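Local coordinates for protein 2-hydroxyisobutyryl-CoA synthetase (Aquincola tertiaricarbonis, PDB 6HDY) that belongs to the acyl-CoA synthetases of the ANL superfamily of AMP-binding enzymes, built from a large N-terminal and a small C-terminal domain, at residues 219-231 against 460-472. Sequence-based numbering, arbitrary orientation.
Sequences YGTPSYAIHLAEV and IARTDFKARRVID. With 8LQ ([[(2~{R},3~{S},4~{R},5~{R})-5-(6-aminopurin-9-yl)-3,4-bis(oxidanyl)oxolan-2-yl]methoxy-oxidanyl-phosphoryl] (3~{S})-3-oxidanylbutanoate), chain C.
Thr-221 OG1 stands between its backbone N and carbonyl carbon (chi1 64°), the rotation that lets one hydroxyl serve both segments: it N-caps helix 222-234 by accepting from Tyr-224 N and donates to Phe-465 O at 2.7 Å, reaching that oxygen from above the carbonyl plane. Farther along the helix, His-227 and Glu-230 receive Arg-462. Arg-462 CB lies over one face of the His-227 ring, offset toward its rim, and the bend at chi2 (-46°) carries the guanidinium on to Glu-230. The grip there is side-on: Arg-462 NE meets the syn lone pair of Glu-230 OE2 at 3.0 Å, and Arg-462 NH2 reaches Glu-230 OE1 at 3.1 Å, approaching from above the carboxylate plane. NH1 holds Ile-460 O and makes a second salt bridge with Glu-418, so the guanidinium is fixed on several sides.

Between these two anchors Asp-464 CB sits over the Tyr-224 ring, 3.6 Å from its centroid, a CH-pi contact, while the carboxylate leads away to Gly-198 N. A water bridges Thr-221 N and Asp-464 O. Thr-463 OG1 accepts from Phe-465 N, an ST turn. Ser-223 OG packs against Ala-467 CB and bonds to Glu-252, which also takes Ala-467 N.

Residues 462-467 of the C-terminal domain thus lie along the first turns of helix 222-234, and Lys-466 NZ bonds to 8LQ OAH at 2.8 Å and OAC at 3.0 Å, consistent with the closed domain arrangement known from ANL enzymes. A hydroxyl-to-carbonyl bond and a two-nitrogen salt bridge, with modest apolar packing between them, make this domain contact largely polar.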
loop_
_atom_site.group_PDB
_atom_site.type_symbol
_atom_site.label_atom_id
_atom_site.label_comp_id
_atom_site.label_asym_id
_atom_site.label_seq_id
_atom_site.Cartn_x
_atom_site.Cartn_y
_atom_site.Cartn_z
ATOM N N TYR A 219 -1.878 9.114 -10.300
ATOM C CA TYR A 219 -0.742 8.277 -10.646
ATOM C C TYR A 219 -1.149 6.810 -10.719
ATOM O O TYR A 219 -1.830 6.307 -9.816
ATOM C CB TYR A 219 0.446 8.447 -9.648
ATOM C CG TYR A 219 1.548 7.426 -9.882
ATOM C CD1 TYR A 219 2.548 7.652 -10.827
ATOM C CD2 TYR A 219 1.544 6.201 -9.221
ATOM C CE1 TYR A 219 3.541 6.702 -11.072
ATOM C CE2 TYR A 219 2.515 5.233 -9.477
ATOM C CZ TYR A 219 3.513 5.490 -10.398
ATOM O OH TYR A 219 4.427 4.510 -10.670
ATOM N N GLY A 220 -0.631 6.119 -11.739
ATOM C CA GLY A 220 -0.746 4.674 -11.890
ATOM C C GLY A 220 -0.156 4.227 -13.205
ATOM O O GLY A 220 0.701 4.922 -13.754
ATOM N N THR A 221 -0.651 3.096 -13.745
ATOM C CA THR A 221 -0.234 2.606 -15.073
ATOM C C THR A 221 -1.188 3.142 -16.134
ATOM O O THR A 221 -2.372 3.361 -15.818
ATOM C CB THR A 221 -0.159 1.062 -15.171
ATOM O OG1 THR A 221 -1.462 0.488 -14.989
ATOM C CG2 THR A 221 0.901 0.435 -14.226
ATOM N N PRO A 222 -0.720 3.350 -17.398
ATOM C CA PRO A 222 -1.652 3.797 -18.456
ATOM C C PRO A 222 -2.820 2.831 -18.651
ATOM O O PRO A 222 -3.914 3.281 -18.957
ATOM C CB PRO A 222 -0.767 3.899 -19.706
ATOM C CG PRO A 222 0.646 3.899 -19.201
ATOM C CD PRO A 222 0.636 3.118 -17.937
ATOM N N SER A 223 -2.588 1.507 -18.428
ATOM C CA SER A 223 -3.593 0.431 -18.501
ATOM C C SER A 223 -4.680 0.649 -17.460
ATOM O O SER A 223 -5.857 0.520 -17.787
ATOM C CB SER A 223 -2.958 -0.935 -18.250
ATOM O OG SER A 223 -2.158 -1.313 -19.348
ATOM N N TYR A 224 -4.284 0.940 -16.210
ATOM C CA TYR A 224 -5.247 1.176 -15.140
ATOM C C TYR A 224 -6.160 2.356 -15.415
ATOM O O TYR A 224 -7.366 2.231 -15.207
ATOM C CB TYR A 224 -4.597 1.308 -13.759
ATOM C CG TYR A 224 -5.631 1.260 -12.654
ATOM C CD1 TYR A 224 -6.753 0.437 -12.756
ATOM C CD2 TYR A 224 -5.480 2.010 -11.499
ATOM C CE1 TYR A 224 -7.689 0.360 -11.730
ATOM C CE2 TYR A 224 -6.427 1.961 -10.476
ATOM C CZ TYR A 224 -7.527 1.131 -10.595
ATOM O OH TYR A 224 -8.458 1.058 -9.594
ATOM N N ALA A 225 -5.607 3.488 -15.881
ATOM C CA ALA A 225 -6.408 4.656 -16.244
ATOM C C ALA A 225 -7.538 4.273 -17.267
ATOM O O ALA A 225 -8.690 4.652 -17.073
ATOM C CB ALA A 225 -5.506 5.720 -16.825
ATOM N N ILE A 226 -7.218 3.459 -18.286
ATOM C CA ILE A 226 -8.200 2.995 -19.263
ATOM C C ILE A 226 -9.267 2.145 -18.566
ATOM O O ILE A 226 -10.461 2.401 -18.764
ATOM C CB ILE A 226 -7.561 2.287 -20.511
ATOM C CG1 ILE A 226 -6.898 3.322 -21.445
ATOM C CG2 ILE A 226 -8.611 1.478 -21.322
ATOM C CD1 ILE A 226 -5.579 2.891 -21.960
ATOM N N HIS A 227 -8.841 1.159 -17.738
ATOM C CA HIS A 227 -9.766 0.266 -17.034
ATOM C C HIS A 227 -10.710 1.020 -16.100
ATOM O O HIS A 227 -11.908 0.724 -16.056
ATOM C CB HIS A 227 -9.021 -0.865 -16.314
ATOM C CG HIS A 227 -9.894 -1.713 -15.431
ATOM N ND1 HIS A 227 -11.083 -2.259 -15.895
ATOM C CD2 HIS A 227 -9.716 -2.087 -14.139
ATOM C CE1 HIS A 227 -11.581 -2.949 -14.882
ATOM N NE2 HIS A 227 -10.805 -2.868 -13.800
ATOM N N LEU A 228 -10.168 2.021 -15.393
ATOM C CA LEU A 228 -10.903 2.872 -14.467
ATOM C C LEU A 228 -12.021 3.690 -15.149
ATOM O O LEU A 228 -13.077 3.872 -14.536
ATOM C CB LEU A 228 -9.913 3.763 -13.686
ATOM C CG LEU A 228 -10.351 4.269 -12.325
ATOM C CD1 LEU A 228 -10.671 3.117 -11.380
ATOM C CD2 LEU A 228 -9.291 5.170 -11.739
ATOM N N ALA A 229 -11.826 4.126 -16.423
ATOM C CA ALA A 229 -12.863 4.871 -17.177
ATOM C C ALA A 229 -14.061 3.962 -17.515
ATOM O O ALA A 229 -15.213 4.413 -17.483
ATOM C CB ALA A 229 -12.280 5.478 -18.444
ATOM N N GLU A 230 -13.783 2.661 -17.797
ATOM C CA GLU A 230 -14.814 1.656 -18.089
ATOM C C GLU A 230 -15.554 1.391 -16.803
ATOM O O GLU A 230 -16.773 1.299 -16.824
ATOM C CB GLU A 230 -14.223 0.342 -18.607
ATOM C CG GLU A 230 -13.460 0.449 -19.915
ATOM C CD GLU A 230 -12.631 -0.776 -20.246
ATOM O OE1 GLU A 230 -12.361 -0.994 -21.447
ATOM O OE2 GLU A 230 -12.253 -1.521 -19.311
ATOM N N VAL A 231 -14.826 1.315 -15.670
ATOM C CA VAL A 231 -15.455 1.138 -14.363
ATOM C C VAL A 231 -16.318 2.380 -14.015
ATOM O O VAL A 231 -17.458 2.201 -13.578
ATOM C CB VAL A 231 -14.452 0.746 -13.247
ATOM C CG1 VAL A 231 -15.132 0.686 -11.884
ATOM C CG2 VAL A 231 -13.799 -0.596 -13.562
ATOM N N ILE A 460 -11.962 -9.929 -22.434
ATOM C CA ILE A 460 -10.534 -9.933 -22.097
ATOM C C ILE A 460 -10.323 -9.242 -20.731
ATOM O O ILE A 460 -10.842 -8.143 -20.504
ATOM C CB ILE A 460 -9.625 -9.333 -23.224
ATOM C CG1 ILE A 460 -9.741 -10.129 -24.553
ATOM C CG2 ILE A 460 -8.144 -9.242 -22.763
ATOM C CD1 ILE A 460 -9.117 -9.421 -25.851
ATOM N N ALA A 461 -9.575 -9.904 -19.823
ATOM C CA ALA A 461 -9.273 -9.360 -18.503
ATOM C C ALA A 461 -8.508 -8.038 -18.602
ATOM O O ALA A 461 -7.524 -7.916 -19.349
ATOM C CB ALA A 461 -8.469 -10.366 -17.687
ATOM N N ARG A 462 -9.023 -7.032 -17.884
ATOM C CA ARG A 462 -8.398 -5.716 -17.736
ATOM C C ARG A 462 -7.454 -5.841 -16.504
ATOM O O ARG A 462 -7.506 -6.856 -15.790
ATOM C CB ARG A 462 -9.465 -4.609 -17.489
ATOM C CG ARG A 462 -10.650 -4.506 -18.490
ATOM C CD ARG A 462 -10.250 -4.574 -19.942
ATOM N NE ARG A 462 -11.181 -3.909 -20.853
ATOM C CZ ARG A 462 -11.865 -4.514 -21.825
ATOM N NH1 ARG A 462 -11.784 -5.832 -21.986
ATOM N NH2 ARG A 462 -12.642 -3.811 -22.634
ATOM N N THR A 463 -6.598 -4.832 -16.263
ATOM C CA THR A 463 -5.660 -4.810 -15.126
ATOM C C THR A 463 -5.474 -3.408 -14.533
ATOM O O THR A 463 -5.580 -2.409 -15.257
ATOM C CB THR A 463 -4.278 -5.454 -15.482
ATOM O OG1 THR A 463 -3.442 -5.464 -14.309
ATOM C CG2 THR A 463 -3.545 -4.731 -16.620
ATOM N N ASP A 464 -5.129 -3.369 -13.224
ATOM C CA ASP A 464 -4.769 -2.170 -12.476
ATOM C C ASP A 464 -3.237 -2.028 -12.385
ATOM O O ASP A 464 -2.736 -1.105 -11.733
ATOM C CB ASP A 464 -5.408 -2.149 -11.077
ATOM C CG ASP A 464 -5.165 -3.340 -10.183
ATOM O OD1 ASP A 464 -4.190 -4.095 -10.436
ATOM O OD2 ASP A 464 -5.944 -3.523 -9.231
ATOM N N PHE A 465 -2.509 -2.968 -13.053
ATOM C CA PHE A 465 -1.054 -3.048 -13.134
ATOM C C PHE A 465 -0.581 -2.991 -14.605
ATOM O O PHE A 465 -1.094 -2.159 -15.352
ATOM C CB PHE A 465 -0.509 -4.275 -12.366
ATOM C CG PHE A 465 0.964 -4.194 -12.002
ATOM C CD1 PHE A 465 1.490 -3.054 -11.402
ATOM C CD2 PHE A 465 1.821 -5.262 -12.256
ATOM C CE1 PHE A 465 2.846 -2.980 -11.068
ATOM C CE2 PHE A 465 3.188 -5.173 -11.956
ATOM C CZ PHE A 465 3.684 -4.041 -11.340
ATOM N N LYS A 466 0.404 -3.820 -15.005
ATOM C CA LYS A 466 0.963 -3.810 -16.349
ATOM C C LYS A 466 0.230 -4.787 -17.256
ATOM O O LYS A 466 0.016 -5.943 -16.887
ATOM C CB LYS A 466 2.469 -4.143 -16.321
ATOM C CG LYS A 466 3.276 -3.298 -15.340
ATOM C CD LYS A 466 4.745 -3.739 -15.271
ATOM C CE LYS A 466 5.510 -2.903 -14.250
ATOM N NZ LYS A 466 6.982 -3.055 -14.410
ATOM N N ALA A 467 -0.137 -4.327 -18.444
ATOM C CA ALA A 467 -0.830 -5.156 -19.421
ATOM C C ALA A 467 0.120 -6.208 -20.056
ATOM O O ALA A 467 1.143 -5.850 -20.648
ATOM C CB ALA A 467 -1.458 -4.279 -20.495
ATOM N N ARG A 468 -0.222 -7.502 -19.906
ATOM C CA ARG A 468 0.549 -8.616 -20.482
ATOM C C ARG A 468 -0.291 -9.165 -21.639
ATOM O O ARG A 468 -1.146 -10.037 -21.443
ATOM C CB ARG A 468 0.880 -9.701 -19.431
ATOM C CG ARG A 468 1.311 -9.199 -18.038
ATOM C CD ARG A 468 2.724 -8.634 -17.974
ATOM N NE ARG A 468 3.140 -8.409 -16.584
ATOM C CZ ARG A 468 4.189 -7.678 -16.209
ATOM N NH1 ARG A 468 4.943 -7.066 -17.117
ATOM N NH2 ARG A 468 4.486 -7.544 -14.923
ATOM N N ARG A 469 -0.101 -8.580 -22.828
ATOM C CA ARG A 469 -0.924 -8.909 -24.005
ATOM C C ARG A 469 -0.352 -10.002 -24.895
ATOM O O ARG A 469 -1.070 -10.506 -25.755
ATOM C CB ARG A 469 -1.255 -7.648 -24.829
ATOM C CG ARG A 469 -2.193 -6.736 -24.058
ATOM C CD ARG A 469 -2.751 -5.604 -24.885
ATOM N NE ARG A 469 -3.654 -4.791 -24.066
ATOM C CZ ARG A 469 -3.333 -3.627 -23.518
ATOM N NH1 ARG A 469 -2.141 -3.087 -23.736
ATOM N NH2 ARG A 469 -4.207 -2.982 -22.760
ATOM N N VAL A 470 0.911 -10.402 -24.676
ATOM C CA VAL A 470 1.509 -11.455 -25.488
ATOM C C VAL A 470 1.369 -12.815 -24.813
ATOM O O VAL A 470 1.735 -12.972 -23.645
ATOM C CB VAL A 470 2.954 -11.132 -25.922
ATOM C CG1 VAL A 470 3.568 -12.300 -26.687
ATOM C CG2 VAL A 470 2.988 -9.872 -26.774
ATOM N N ILE A 471 0.787 -13.778 -25.557
ATOM C CA ILE A 471 0.625 -15.178 -25.168
ATOM C C ILE A 471 1.609 -15.889 -26.090
ATOM O O ILE A 471 1.366 -15.960 -27.297
ATOM C CB ILE A 471 -0.836 -15.694 -25.326
ATOM C CG1 ILE A 471 -1.842 -14.779 -24.600
ATOM C CG2 ILE A 471 -0.953 -17.139 -24.817
ATOM C CD1 ILE A 471 -3.271 -14.874 -25.145
ATOM N N ASP A 472 2.760 -16.322 -25.532
ATOM C CA ASP A 472 3.887 -16.915 -26.253
ATOM C C ASP A 472 3.880 -18.477 -26.303
ATOM O O ASP A 472 4.892 -19.080 -26.651
ATOM C CB ASP A 472 5.204 -16.352 -25.661
ATOM C CG ASP A 472 6.494 -17.000 -26.146
ATOM O OD1 ASP A 472 6.756 -16.961 -27.369
ATOM O OD2 ASP A 472 7.198 -17.614 -25.316
HETATM N N9 8LQ C . 8.640 0.755 -18.142
HETATM C C8 8LQ C . 8.565 1.434 -16.986
HETATM N N7 8LQ C . 8.161 2.673 -17.246
HETATM C C5 8LQ C . 8.005 2.780 -18.576
HETATM C C6 8LQ C . 7.570 3.773 -19.383
HETATM N N6 8LQ C . 7.266 4.940 -18.836
HETATM N N1 8LQ C . 7.476 3.615 -20.717
HETATM C C2 8LQ C . 7.792 2.389 -21.308
HETATM N N3 8LQ C . 8.166 1.362 -20.454
HETATM C C4 8LQ C . 8.296 1.583 -19.125
HETATM C CAA 8LQ C . 8.931 1.573 -10.649
HETATM C CAZ 8LQ C . 8.478 2.270 -11.958
HETATM O OAE 8LQ C . 7.065 2.157 -12.097
HETATM C CAL 8LQ C . 9.144 1.665 -13.210
HETATM C CAS 8LQ C . 8.888 0.154 -13.285
HETATM O OAC 8LQ C . 7.804 -0.267 -13.679
HETATM O OAQ 8LQ C . 9.912 -0.643 -12.807
HETATM P PBC 8LQ C . 9.977 -2.221 -13.058
HETATM O OAH 8LQ C . 8.714 -2.800 -12.289
HETATM O OAD 8LQ C . 11.244 -2.833 -12.618
HETATM O "O5'" 8LQ C . 9.820 -2.374 -14.623
HETATM C "C5'" 8LQ C . 10.727 -1.628 -15.432
HETATM C "C4'" 8LQ C . 10.413 -1.862 -16.887
HETATM O "O4'" 8LQ C . 9.049 -1.441 -17.159
HETATM C "C3'" 8LQ C . 11.268 -0.958 -17.667
HETATM O "O3'" 8LQ C . 12.564 -1.573 -17.910
HETATM C "C2'" 8LQ C . 10.439 -0.804 -18.944
HETATM O "O2'" 8LQ C . 10.512 -2.019 -19.790
HETATM C "C1'" 8LQ C . 9.047 -0.671 -18.370
HETATM O O HOH W 1 -1.929 1.526 -11.527
HETATM O O HOH W 2 -6.732 -2.748 -18.043
#